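Local coordinates for protein gamma-glutamyl-gamma-aminobutyraldehyde dehydrogenase (Burkholderia cenocepacia, PDB 4LIH) that probably oxidises aldehydes such as gamma-glutamyl-gamma-aminobutyraldehyde to carboxylic acids with NAD(P)+ as the electron acceptor, as a member of the aldehyde dehydrogenase family, at residues S279-L284 with A437-N442; D291-T296 with D323-K328; Y303-M308 with V346-I351; R314-R319 with R425-T430; F394-D399 with S413-D418. All coordinates share one frame; numbering follows the deposited sequence. Where two conformers were deposited one is given.

Interaction 1. Residues S279-L284 with A437-N442; sequences SPNIVL and AVWTSN
Trp439 and Asn281 show how a side-chain bond can reinforce a parallel strand pair. The indole NE1 gives its hydrogen to Asn281 OD1 at 2.8 Å, on a lone pair of the amide oxygen, and that oxygen lies near the ring plane although amide and ring planes are 50° apart. Asn281 has CG anti to its backbone N (chi1 -174°), and the end of the side chain comes near the indole. The backbones of 280-283 and 437-439 run nearly parallel, 4.6 Å apart at their axes. Their ladder goes from Ala437 N to Pro280 O, Ile282 N to Ala437 O, and Trp439 N to Ile282 O, the last at 2.8 Å. This buried centre is the tight part, and on the face of Ile282 and Val438 the methyl Leu284 CD1 adds a contact of 3.8 Å with Val438 CG2. Past Trp439 the strands diverge: the bond from Leu284 N to Trp439 O stretches to 3.2 Å, and the chain reaches partly exposed Ser441 and Asn442, which pack against a second subunit. Helix 290-302 packs on the Trp439 face and helix 443-452 on the Val438 face, while strand 314-318 continues the sheet beyond 280-283.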
# COMPACT_ATOMS: atom_id res chain seq x y z
N SER A 279 6.27 23.30 21.12
CA SER A 279 5.03 22.95 20.43
C SER A 279 3.88 23.86 20.86
O SER A 279 3.64 24.01 22.04
CB SER A 279 4.65 21.50 20.74
OG SER A 279 5.66 20.62 20.28
N PRO A 280 3.13 24.40 19.90
CA PRO A 280 2.00 25.29 20.23
C PRO A 280 0.67 24.53 20.34
O PRO A 280 0.42 23.59 19.58
CB PRO A 280 1.98 26.23 19.05
CG PRO A 280 2.31 25.28 17.91
CD PRO A 280 3.48 24.51 18.47
N ASN A 281 -0.14 24.94 21.31
CA ASN A 281 -1.44 24.36 21.65
C ASN A 281 -2.46 25.49 21.55
O ASN A 281 -2.50 26.34 22.42
CB ASN A 281 -1.35 23.79 23.06
CG ASN A 281 -2.59 23.02 23.50
OD1 ASN A 281 -3.50 22.64 22.72
ND2 ASN A 281 -2.64 22.81 24.79
N ILE A 282 -3.25 25.48 20.46
CA ILE A 282 -4.12 26.60 20.09
C ILE A 282 -5.58 26.40 20.52
O ILE A 282 -6.21 25.45 20.08
CB ILE A 282 -4.12 26.81 18.58
CG1 ILE A 282 -2.66 26.94 18.09
CG2 ILE A 282 -5.02 28.01 18.27
CD1 ILE A 282 -2.49 27.08 16.59
N VAL A 283 -6.10 27.27 21.36
CA VAL A 283 -7.47 27.11 21.87
C VAL A 283 -8.31 28.24 21.37
O VAL A 283 -8.08 29.38 21.73
CB VAL A 283 -7.53 27.05 23.39
CG1 VAL A 283 -8.93 26.72 23.86
CG2 VAL A 283 -6.58 26.04 23.92
N LEU A 284 -9.30 27.88 20.54
CA LEU A 284 -10.22 28.80 19.94
C LEU A 284 -11.54 28.93 20.71
O LEU A 284 -11.92 28.04 21.45
CB LEU A 284 -10.50 28.38 18.51
CG LEU A 284 -9.27 28.45 17.59
CD1 LEU A 284 -9.48 27.64 16.33
CD2 LEU A 284 -9.00 29.89 17.26
N ALA A 437 -1.17 21.55 18.28
CA ALA A 437 -2.59 21.20 18.45
C ALA A 437 -3.53 22.36 18.23
O ALA A 437 -3.10 23.52 18.33
CB ALA A 437 -2.79 20.65 19.84
N VAL A 438 -4.79 22.06 17.86
CA VAL A 438 -5.83 23.06 17.73
C VAL A 438 -7.13 22.53 18.33
O VAL A 438 -7.44 21.34 18.21
CB VAL A 438 -6.05 23.56 16.27
CG1 VAL A 438 -6.38 22.41 15.30
CG2 VAL A 438 -7.06 24.69 16.27
N TRP A 439 -7.83 23.42 19.05
CA TRP A 439 -9.12 23.07 19.67
C TRP A 439 -10.23 23.90 19.08
O TRP A 439 -10.25 25.13 19.27
CB TRP A 439 -9.11 23.27 21.19
CG TRP A 439 -8.08 22.43 21.92
CD1 TRP A 439 -6.73 22.58 21.85
CD2 TRP A 439 -8.32 21.28 22.75
NE1 TRP A 439 -6.12 21.65 22.61
CE2 TRP A 439 -7.06 20.80 23.15
CE3 TRP A 439 -9.47 20.62 23.21
CZ2 TRP A 439 -6.90 19.72 24.04
CZ3 TRP A 439 -9.33 19.52 24.05
CH2 TRP A 439 -8.04 19.07 24.45
N THR A 440 -11.17 23.23 18.41
CA THR A 440 -12.28 23.87 17.72
C THR A 440 -13.36 22.84 17.43
O THR A 440 -13.08 21.67 17.16
CB THR A 440 -11.84 24.54 16.40
OG1 THR A 440 -12.96 25.20 15.80
CG2 THR A 440 -11.24 23.52 15.38
N SER A 441 -14.62 23.30 17.48
CA SER A 441 -15.75 22.47 17.13
C SER A 441 -16.07 22.49 15.63
O SER A 441 -16.90 21.71 15.18
CB SER A 441 -16.99 22.89 17.96
OG SER A 441 -17.31 24.24 17.68
N ASN A 442 -15.42 23.38 14.88
CA ASN A 442 -15.80 23.67 13.50
C ASN A 442 -15.04 22.75 12.56
O ASN A 442 -13.84 22.66 12.63
CB ASN A 442 -15.48 25.13 13.16
CG ASN A 442 -15.96 25.53 11.78
OD1 ASN A 442 -15.26 25.35 10.79
ND2 ASN A 442 -17.17 26.07 11.71

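Interaction 2. Residues D291-T296 with D323-K328; sequences DRAAQT and DAFIEK
Asp291 OD1 and Lys328 NZ form a salt bridge of 2.6 Å, the shortest polar link between these two helical segments. The ammonium meets the carboxylate oxygen on its syn side, 25° out of the carboxylate plane. Lysine reaches it with a chain that runs extended through CD and CE and then bends at its last torsion (chi4 -59°), which turns NZ toward the acid. The aliphatic part follows the same oxygen: Lys328 CE lies 3.3 Å from Asp291 OD1, with CD close as well. Asp291 is exposed and Lys328 partly so, and the pair therefore closes the outer margin of the contact.

Inward, small residues let the helices approach. Ala294 CB presses on Lys328 CB at 3.4 Å, tighter than usual van der Waals contact. The same methyl lies over one face of the Phe325 ring, offset toward the rim, whereas Ala293 CB meets the ring at its edge, 3.7 Å from CE1. It is the ring atoms CE1 and CZ of Phe325 that come near Ala293 and Ala294. The segment axes pass 9.1 Å apart and cross at -54°. Both helices, 290-302 and 319-333, lie against the sheet: Phe325 packs on Leu315 and Val317 of strand 314-318, and Ala293 on Trp439 of strand 435-439.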
# COMPACT_ATOMS: atom_id res chain seq x y z
N ASP A 291 -13.28 22.94 29.71
CA ASP A 291 -12.74 22.27 30.89
C ASP A 291 -11.75 21.18 30.51
O ASP A 291 -10.64 21.15 31.06
CB ASP A 291 -13.87 21.70 31.76
CG ASP A 291 -14.66 22.78 32.40
OD1 ASP A 291 -14.03 23.64 33.05
OD2 ASP A 291 -15.90 22.82 32.23
N ARG A 292 -12.13 20.31 29.58
CA ARG A 292 -11.18 19.29 29.08
C ARG A 292 -9.97 19.98 28.47
O ARG A 292 -8.84 19.58 28.72
CB ARG A 292 -11.80 18.32 28.06
CG ARG A 292 -10.81 17.23 27.62
CD ARG A 292 -11.49 15.99 27.02
NE ARG A 292 -12.08 16.23 25.70
CZ ARG A 292 -11.39 16.26 24.55
NH1 ARG A 292 -10.12 16.01 24.56
NH2 ARG A 292 -11.99 16.50 23.39
N ALA A 293 -10.20 21.01 27.67
CA ALA A 293 -9.08 21.74 27.07
C ALA A 293 -8.12 22.30 28.12
O ALA A 293 -6.91 22.23 27.92
CB ALA A 293 -9.56 22.82 26.11
N ALA A 294 -8.63 22.87 29.23
CA ALA A 294 -7.78 23.47 30.26
C ALA A 294 -7.02 22.40 31.01
O ALA A 294 -5.83 22.59 31.29
CB ALA A 294 -8.60 24.29 31.25
N GLN A 295 -7.70 21.31 31.36
CA GLN A 295 -7.06 20.17 32.00
C GLN A 295 -5.99 19.55 31.13
O GLN A 295 -4.93 19.22 31.62
CB GLN A 295 -8.08 19.11 32.41
CG GLN A 295 -8.89 19.60 33.62
CD GLN A 295 -10.12 18.80 33.87
OE1 GLN A 295 -10.36 17.77 33.21
NE2 GLN A 295 -10.95 19.27 34.82
N THR A 296 -6.28 19.44 29.85
CA THR A 296 -5.32 18.83 28.87
C THR A 296 -4.14 19.78 28.61
O THR A 296 -3.03 19.31 28.41
CB THR A 296 -6.08 18.50 27.57
OG1 THR A 296 -7.12 17.58 27.89
CG2 THR A 296 -5.22 17.88 26.49
N ASP A 323 -9.54 34.89 29.83
CA ASP A 323 -9.71 35.03 31.30
C ASP A 323 -10.24 33.74 31.92
O ASP A 323 -9.68 33.24 32.88
CB ASP A 323 -10.71 36.15 31.66
CG ASP A 323 -10.15 37.54 31.46
OD1 ASP A 323 -8.92 37.71 31.26
OD2 ASP A 323 -10.97 38.50 31.55
N ALA A 324 -11.34 33.24 31.37
CA ALA A 324 -11.95 32.01 31.85
C ALA A 324 -11.03 30.80 31.68
O ALA A 324 -11.04 29.90 32.52
CB ALA A 324 -13.25 31.74 31.10
N PHE A 325 -10.27 30.77 30.58
CA PHE A 325 -9.41 29.66 30.30
C PHE A 325 -8.25 29.60 31.28
O PHE A 325 -7.97 28.53 31.82
CB PHE A 325 -8.87 29.71 28.86
CG PHE A 325 -8.33 28.39 28.40
CD1 PHE A 325 -9.19 27.38 27.98
CD2 PHE A 325 -6.99 28.12 28.49
CE1 PHE A 325 -8.70 26.15 27.58
CE2 PHE A 325 -6.49 26.89 28.08
CZ PHE A 325 -7.34 25.91 27.64
N ILE A 326 -7.60 30.75 31.52
CA ILE A 326 -6.48 30.83 32.46
C ILE A 326 -6.98 30.43 33.86
O ILE A 326 -6.33 29.66 34.56
CB ILE A 326 -5.80 32.24 32.42
CG1 ILE A 326 -5.03 32.42 31.09
CG2 ILE A 326 -4.81 32.45 33.57
CD1 ILE A 326 -4.54 33.86 30.86
N GLU A 327 -8.16 30.92 34.28
CA GLU A 327 -8.73 30.44 35.54
C GLU A 327 -8.78 28.90 35.62
O GLU A 327 -8.32 28.33 36.61
CB GLU A 327 -10.11 31.04 35.80
CG GLU A 327 -10.69 30.65 37.16
CD GLU A 327 -12.10 31.17 37.40
OE1 GLU A 327 -12.85 31.43 36.43
OE2 GLU A 327 -12.50 31.23 38.59
N LYS A 328 -9.29 28.23 34.59
CA LYS A 328 -9.41 26.77 34.57
C LYS A 328 -8.04 26.08 34.56
O LYS A 328 -7.85 25.05 35.20
CB LYS A 328 -10.26 26.32 33.37
CG LYS A 328 -11.74 26.76 33.47
CD LYS A 328 -12.47 26.52 32.16
CE LYS A 328 -13.95 26.88 32.21
NZ LYS A 328 -14.73 26.14 33.23

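Interaction 3. Residues Y303-M308 with V346-I351; sequences YNMGEM and VSMGAI
Met305 is bent at both chi2 (72°) and chi3 (81°), a curl that folds its thioether against the backbone of 349-350 and illustrates how one flexible side chain can join two irregular segments. Its sulfur, SD, accepts a weak hydrogen bond from Gly349 N at 3.3 Å, and the terminal CE lies 3.2 Å from Ala350 O. Nearer the backbone, Met305 CB touches Ile351 CD1. Met348, also bent at chi2 and chi3, puts SD 3.8 Å from Met305 CA. Ile351 also meets a polar neighbour: Glu307 OE1 lies 3.6 Å from its CG2, and that oxygen has a weak bond to Val352 N.

A water lies between the backbones, 2.7 Å from both Asn304 N, which donates to it, and Ser347 O. Within 303-308, Asn304 ND2 holds Glu307 O at 3.0 Å, and Asn176 also binds both of these residues. Glu307 is the centre of an inverse gamma turn. The run of positive phi angles from Asn304 to Gly306 turns the chain sharply after helix 290-302. The segment belongs to the family's cysteine signature, in which Gly306, Glu307 and Met308 directly precede the cysteine, the usual nucleophile of aldehyde dehydrogenases.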
# COMPACT_ATOMS: atom_id res chain seq x y z
N TYR A 303 2.82 17.03 32.72
CA TYR A 303 3.08 15.59 32.64
C TYR A 303 4.59 15.29 32.45
O TYR A 303 5.26 15.89 31.63
CB TYR A 303 2.28 14.90 31.51
CG TYR A 303 2.56 13.41 31.54
CD1 TYR A 303 1.90 12.61 32.44
CD2 TYR A 303 3.48 12.81 30.70
CE1 TYR A 303 2.14 11.26 32.53
CE2 TYR A 303 3.72 11.44 30.78
CZ TYR A 303 3.03 10.70 31.72
OH TYR A 303 3.17 9.38 31.93
N ASN A 304 5.11 14.33 33.21
CA ASN A 304 6.55 14.04 33.23
C ASN A 304 7.41 15.26 33.52
O ASN A 304 8.49 15.43 32.99
CB ASN A 304 6.97 13.41 31.91
CG ASN A 304 8.11 12.47 32.07
OD1 ASN A 304 8.06 11.59 32.91
ND2 ASN A 304 9.17 12.67 31.30
N MET A 305 6.89 16.14 34.35
CA MET A 305 7.62 17.34 34.74
C MET A 305 7.98 18.30 33.59
O MET A 305 8.98 19.00 33.68
CB MET A 305 8.90 16.94 35.48
CG MET A 305 8.67 16.12 36.75
SD MET A 305 8.11 14.37 36.57
CE MET A 305 9.64 13.51 36.21
N GLY A 306 7.25 18.30 32.49
CA GLY A 306 7.58 19.18 31.33
C GLY A 306 8.78 18.69 30.55
O GLY A 306 9.21 19.33 29.61
N GLU A 307 9.30 17.53 30.96
CA GLU A 307 10.50 16.91 30.35
C GLU A 307 9.98 16.02 29.25
O GLU A 307 9.99 14.80 29.30
CB GLU A 307 11.33 16.10 31.35
CG GLU A 307 11.84 16.92 32.53
CD GLU A 307 12.41 16.12 33.69
OE1 GLU A 307 13.23 16.73 34.44
OE2 GLU A 307 12.09 14.92 33.88
N MET A 308 9.53 16.68 28.22
CA MET A 308 8.83 16.02 27.12
C MET A 308 9.17 16.85 25.90
O MET A 308 8.92 18.06 25.87
CB MET A 308 7.33 16.08 27.31
CG MET A 308 6.73 15.11 28.29
SD MET A 308 4.93 15.07 28.08
CE MET A 308 4.47 16.70 28.65
N VAL A 346 0.79 10.72 43.23
CA VAL A 346 1.52 11.92 42.77
C VAL A 346 1.58 12.03 41.25
O VAL A 346 1.93 11.07 40.55
CB VAL A 346 2.95 11.97 43.36
CG1 VAL A 346 3.81 12.99 42.65
CG2 VAL A 346 2.89 12.31 44.85
N SER A 347 1.27 13.22 40.74
CA SER A 347 1.23 13.49 39.30
C SER A 347 2.44 14.22 38.75
O SER A 347 2.62 14.21 37.52
CB SER A 347 0.00 14.31 38.94
OG SER A 347 -1.16 13.56 39.15
N MET A 348 3.20 14.89 39.62
CA MET A 348 4.48 15.56 39.29
C MET A 348 5.58 15.02 40.18
O MET A 348 5.52 15.14 41.42
CB MET A 348 4.39 17.07 39.53
CG MET A 348 5.70 17.82 39.36
SD MET A 348 5.84 18.69 37.81
CE MET A 348 4.88 20.15 38.20
N GLY A 349 6.62 14.49 39.55
CA GLY A 349 7.76 13.93 40.28
C GLY A 349 8.94 14.88 40.33
O GLY A 349 8.78 16.06 40.46
N ALA A 350 10.13 14.33 40.25
CA ALA A 350 11.38 15.07 40.47
C ALA A 350 11.98 15.44 39.15
O ALA A 350 11.86 14.68 38.18
CB ALA A 350 12.36 14.20 41.25
N ILE A 351 12.64 16.60 39.12
CA ILE A 351 13.52 16.98 37.99
C ILE A 351 14.79 16.15 38.03
O ILE A 351 15.27 15.77 39.11
CB ILE A 351 13.83 18.48 38.06
CG1 ILE A 351 12.52 19.28 38.07
CG2 ILE A 351 14.75 18.89 36.91
CD1 ILE A 351 11.67 19.08 36.80
O HOH W 1 3.91 13.23 35.39

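Interaction 4. Residues R314-R319 with R425-T430; sequences RLLVHR and RIANDT
Arg314 reaches from strand 314-318 to the end of helix 420-428, and its guanidinium binds two consecutive carbonyls there. CB points toward the helix. The chain then runs extended through CD and bends at chi3 (-68°), which sets NE. NE gives its hydrogen to Lys278 O. At the tip, NH1 donates to Ile426 O and NH2 to Ala427 O, each at 2.8 Å and with an N-H...O angle of 161°. Both oxygens lie at the edge of the guanidinium, near its plane, so the two bonds fix the rotation of the flat group. NH2 also has the methyl Thr430 CG2 at 3.7 Å and packs on Pro280 CD of the neighbouring strand.

This is alpha/beta layering, in which a strand side chain takes up two carbonyls near the C-terminal end of the helix that packs on the sheet. Ile426 O serves two donors: Arg314 NH1 stands above its carbonyl plane, 51° out of it, while Asp429 N arrives from the opposite face at 3.1 Å. The positive charge of the arginine would be expected to suit the partial negative charge of a helix C-terminus.

Leu316, two residues on and also directed at the helix, supplies the apolar part. Its side chain and that of Ile426 cross obliquely, with Leu316 CD2 3.9 Å from Ile426 CG2 and 4.3 Å from Ala427 CB, a methyl that also packs on Pro280 and Ile282.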
# COMPACT_ATOMS: atom_id res chain seq x y z
N ARG A 314 3.75 26.29 24.53
CA ARG A 314 3.16 27.58 24.17
C ARG A 314 1.67 27.30 24.05
O ARG A 314 1.26 26.52 23.18
CB ARG A 314 3.70 28.15 22.83
CG ARG A 314 5.15 28.43 22.84
CD ARG A 314 5.69 29.04 21.56
NE ARG A 314 5.66 28.14 20.44
CZ ARG A 314 5.40 28.46 19.16
NH1 ARG A 314 5.10 29.69 18.78
NH2 ARG A 314 5.43 27.52 18.23
N LEU A 315 0.90 27.84 25.00
CA LEU A 315 -0.57 27.83 24.93
C LEU A 315 -1.04 29.13 24.33
O LEU A 315 -0.92 30.19 24.93
CB LEU A 315 -1.18 27.63 26.31
CG LEU A 315 -2.71 27.58 26.25
CD1 LEU A 315 -3.16 26.18 25.92
CD2 LEU A 315 -3.36 28.11 27.52
N LEU A 316 -1.56 29.03 23.12
CA LEU A 316 -2.09 30.15 22.38
C LEU A 316 -3.60 30.13 22.60
O LEU A 316 -4.27 29.15 22.23
CB LEU A 316 -1.80 29.99 20.90
CG LEU A 316 -0.45 30.43 20.36
CD1 LEU A 316 0.71 29.84 21.11
CD2 LEU A 316 -0.29 30.11 18.87
N VAL A 317 -4.12 31.20 23.18
CA VAL A 317 -5.53 31.27 23.55
C VAL A 317 -6.19 32.54 23.03
O VAL A 317 -5.63 33.61 23.12
CB VAL A 317 -5.70 31.16 25.07
CG1 VAL A 317 -4.97 32.27 25.78
CG2 VAL A 317 -7.16 31.13 25.46
N HIS A 318 -7.38 32.42 22.48
CA HIS A 318 -8.06 33.57 21.91
C HIS A 318 -8.48 34.53 23.02
O HIS A 318 -8.96 34.12 24.05
CB HIS A 318 -9.28 33.11 21.10
CG HIS A 318 -9.87 34.17 20.24
ND1 HIS A 318 -10.67 35.19 20.75
CD2 HIS A 318 -9.85 34.35 18.90
CE1 HIS A 318 -11.06 35.97 19.76
NE2 HIS A 318 -10.58 35.49 18.63
N ARG A 319 -8.32 35.82 22.78
CA ARG A 319 -8.66 36.86 23.78
C ARG A 319 -10.03 36.69 24.43
O ARG A 319 -10.18 36.94 25.63
CB ARG A 319 -8.55 38.25 23.15
CG ARG A 319 -8.49 39.38 24.19
CD ARG A 319 -8.30 40.74 23.54
NE ARG A 319 -7.13 40.79 22.67
CZ ARG A 319 -5.87 40.92 23.09
NH1 ARG A 319 -5.58 41.02 24.37
NH2 ARG A 319 -4.89 40.97 22.20
N ARG A 425 0.23 31.85 12.41
CA ARG A 425 1.51 32.51 12.17
C ARG A 425 2.44 32.38 13.39
O ARG A 425 3.58 32.01 13.25
CB ARG A 425 1.31 33.99 11.79
CG ARG A 425 0.71 34.17 10.40
CD ARG A 425 0.65 35.62 9.96
NE ARG A 425 0.28 36.53 11.04
CZ ARG A 425 -0.89 37.14 11.15
NH1 ARG A 425 -1.84 36.93 10.26
NH2 ARG A 425 -1.12 37.95 12.16
N ILE A 426 1.92 32.63 14.59
CA ILE A 426 2.71 32.46 15.83
C ILE A 426 3.14 30.99 16.01
O ILE A 426 4.30 30.69 16.31
CB ILE A 426 1.91 32.97 17.06
CG1 ILE A 426 1.68 34.50 16.97
CG2 ILE A 426 2.62 32.60 18.36
CD1 ILE A 426 0.67 35.01 17.99
N ALA A 427 2.20 30.07 15.79
CA ALA A 427 2.46 28.64 15.96
C ALA A 427 3.65 28.25 15.09
O ALA A 427 4.58 27.64 15.60
CB ALA A 427 1.25 27.83 15.59
N ASN A 428 3.65 28.68 13.83
CA ASN A 428 4.69 28.22 12.90
C ASN A 428 5.98 29.03 12.99
O ASN A 428 6.93 28.71 12.30
CB ASN A 428 4.18 28.28 11.47
CG ASN A 428 3.18 27.18 11.15
OD1 ASN A 428 3.22 26.10 11.72
ND2 ASN A 428 2.30 27.46 10.19
N ASP A 429 5.98 30.11 13.77
CA ASP A 429 7.14 31.03 13.83
C ASP A 429 8.13 30.47 14.83
O ASP A 429 8.26 30.98 15.96
CB ASP A 429 6.73 32.43 14.23
CG ASP A 429 7.87 33.46 14.11
OD1 ASP A 429 8.93 33.22 13.47
OD2 ASP A 429 7.66 34.56 14.67
N THR A 430 8.83 29.44 14.42
CA THR A 430 9.76 28.73 15.26
C THR A 430 10.64 27.86 14.37
O THR A 430 10.20 27.43 13.30
CB THR A 430 9.03 27.90 16.34
OG1 THR A 430 9.98 27.20 17.12
CG2 THR A 430 8.07 26.91 15.74

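Interaction 5. Residues F394-D399 with S413-D418; sequences FEVKPD and SVIVFD
Val414 and Phe394 lie on adjacent parallel strands of a beta-alpha-beta unit, in which 388-395 leads through the short helix 401-404 to 411-417. Backbone hydrogen bonds come first: Val414 N donates to Phe394 O at 2.7 Å and Val396 N to Val414 O at 2.9 Å, both close to straight at nearly 170°. A CA-H...O contact from Glu395 CA to Val414 O, at 3.4 Å, gives that oxygen a second neighbour. Val396 O lies 3.2 Å from Val414 O, two acceptors that do not bond.

Apolar contacts carry the pairing on. Val396 CG2 sits between its backbone N and carbonyl carbon and rests on Ser413 CB at 3.6 Å. Ile415 meets Pro398, with Ile415 CG2 4.0 Å from the ring atom Pro398 CD and Ile415 CD1 against Pro398 CA, and Pro398 in turn packs on Ile426 of helix 420-428. Val414 touches Leu329 of helix 319-333. Charge acts outside the pair: Glu395, extended beyond CG, forms salt bridges with Arg372 and Lys322.

Water takes over where direct bonding ends. One molecule donates to Val396 O at 2.6 Å and accepts from Val416 N at 2.9 Å.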
# COMPACT_ATOMS: atom_id res chain seq x y z
N PHE A 394 3.34 31.42 32.93
CA PHE A 394 3.44 32.85 32.61
C PHE A 394 2.55 33.27 31.43
O PHE A 394 2.31 32.51 30.49
CB PHE A 394 4.84 33.21 32.17
CG PHE A 394 5.86 33.12 33.27
CD1 PHE A 394 6.03 34.19 34.14
CD2 PHE A 394 6.63 32.00 33.44
CE1 PHE A 394 6.98 34.14 35.13
CE2 PHE A 394 7.57 31.91 34.46
CZ PHE A 394 7.74 32.99 35.32
N GLU A 395 2.14 34.53 31.47
CA GLU A 395 1.49 35.17 30.31
C GLU A 395 2.57 36.01 29.64
O GLU A 395 3.18 36.85 30.29
CB GLU A 395 0.29 36.00 30.76
CG GLU A 395 -0.50 36.52 29.59
CD GLU A 395 -1.81 37.15 29.96
OE1 GLU A 395 -2.20 37.13 31.14
OE2 GLU A 395 -2.43 37.69 29.04
N VAL A 396 2.86 35.74 28.38
CA VAL A 396 3.98 36.41 27.68
C VAL A 396 3.58 36.76 26.28
O VAL A 396 2.57 36.24 25.73
CB VAL A 396 5.31 35.55 27.60
CG1 VAL A 396 6.03 35.50 28.96
CG2 VAL A 396 5.06 34.14 27.07
N LYS A 397 4.34 37.67 25.69
CA LYS A 397 4.32 37.90 24.26
C LYS A 397 5.02 36.74 23.54
O LYS A 397 5.87 36.04 24.10
CB LYS A 397 5.09 39.18 23.90
CG LYS A 397 4.51 40.49 24.37
CD LYS A 397 5.45 41.57 23.85
CE LYS A 397 5.10 42.97 24.29
NZ LYS A 397 6.16 43.83 23.71
N PRO A 398 4.70 36.56 22.27
CA PRO A 398 5.28 35.42 21.59
C PRO A 398 6.76 35.47 21.33
O PRO A 398 7.33 34.43 21.04
CB PRO A 398 4.48 35.34 20.30
CG PRO A 398 3.90 36.66 20.10
CD PRO A 398 3.67 37.23 21.46
N ASP A 399 7.38 36.65 21.41
CA ASP A 399 8.84 36.79 21.22
C ASP A 399 9.64 36.75 22.53
O ASP A 399 10.84 36.92 22.50
CB ASP A 399 9.17 38.07 20.44
CG ASP A 399 8.50 39.32 21.01
OD1 ASP A 399 8.03 39.29 22.18
OD2 ASP A 399 8.44 40.35 20.29
N SER A 413 4.15 28.95 28.64
CA SER A 413 4.03 30.29 28.08
C SER A 413 2.63 30.43 27.47
O SER A 413 2.30 29.76 26.49
CB SER A 413 5.10 30.55 27.00
OG SER A 413 6.38 30.68 27.57
N VAL A 414 1.81 31.29 28.09
CA VAL A 414 0.48 31.60 27.62
C VAL A 414 0.53 32.86 26.73
O VAL A 414 0.96 33.93 27.17
CB VAL A 414 -0.51 31.83 28.78
CG1 VAL A 414 -1.88 32.18 28.24
CG2 VAL A 414 -0.63 30.59 29.64
N ILE A 415 0.04 32.71 25.50
CA ILE A 415 0.14 33.76 24.46
C ILE A 415 -1.26 34.03 23.95
O ILE A 415 -1.95 33.09 23.60
CB ILE A 415 1.04 33.30 23.28
CG1 ILE A 415 2.46 33.05 23.80
CG2 ILE A 415 0.98 34.32 22.12
CD1 ILE A 415 3.39 32.27 22.89
N VAL A 416 -1.66 35.29 23.93
CA VAL A 416 -3.00 35.67 23.48
C VAL A 416 -3.01 36.03 22.01
O VAL A 416 -2.03 36.56 21.51
CB VAL A 416 -3.54 36.87 24.29
CG1 VAL A 416 -2.79 38.16 23.94
CG2 VAL A 416 -5.02 37.03 24.01
N PHE A 417 -4.10 35.74 21.31
CA PHE A 417 -4.24 36.16 19.94
C PHE A 417 -5.66 36.58 19.65
O PHE A 417 -6.59 36.27 20.43
CB PHE A 417 -3.84 35.04 18.99
CG PHE A 417 -4.77 33.86 19.01
CD1 PHE A 417 -5.83 33.76 18.10
CD2 PHE A 417 -4.54 32.79 19.88
CE1 PHE A 417 -6.65 32.66 18.10
CE2 PHE A 417 -5.37 31.67 19.88
CZ PHE A 417 -6.42 31.60 19.00
N ASP A 418 -5.81 37.30 18.55
CA ASP A 418 -7.10 37.91 18.19
C ASP A 418 -7.79 37.21 17.04
O ASP A 418 -9.00 37.31 16.88
CB ASP A 418 -6.92 39.39 17.85
CG ASP A 418 -6.69 40.21 19.08
OD1 ASP A 418 -7.63 40.39 19.91
OD2 ASP A 418 -5.57 40.66 19.26
O HOH W 2 0.37 37.20 24.81

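Overall arrangement
Interactions 1, 4 and 5 share one sheet, whose strands run in the order 435-439, 280-283, 314-318, 411-417 and 388-395. Their centres lie 7 to 15 Å apart, with interaction 4 between the other two. Interaction 2 adds helices 290-302 and 319-333, which touch this sheet through Trp439 and Phe325. Interaction 3 stands apart, its centre 20 to 24 Å from the others and touching none of them. Along the chain, interaction 1 joins the outermost segments and encloses the rest, interactions 2, 3 and 4 interleave, and interaction 5 falls within the span of interaction 4. Interactions 1, 2, 4 and 5 thus build one sheet-and-helix unit of the fold, while interaction 3 joins loops at a distance from it.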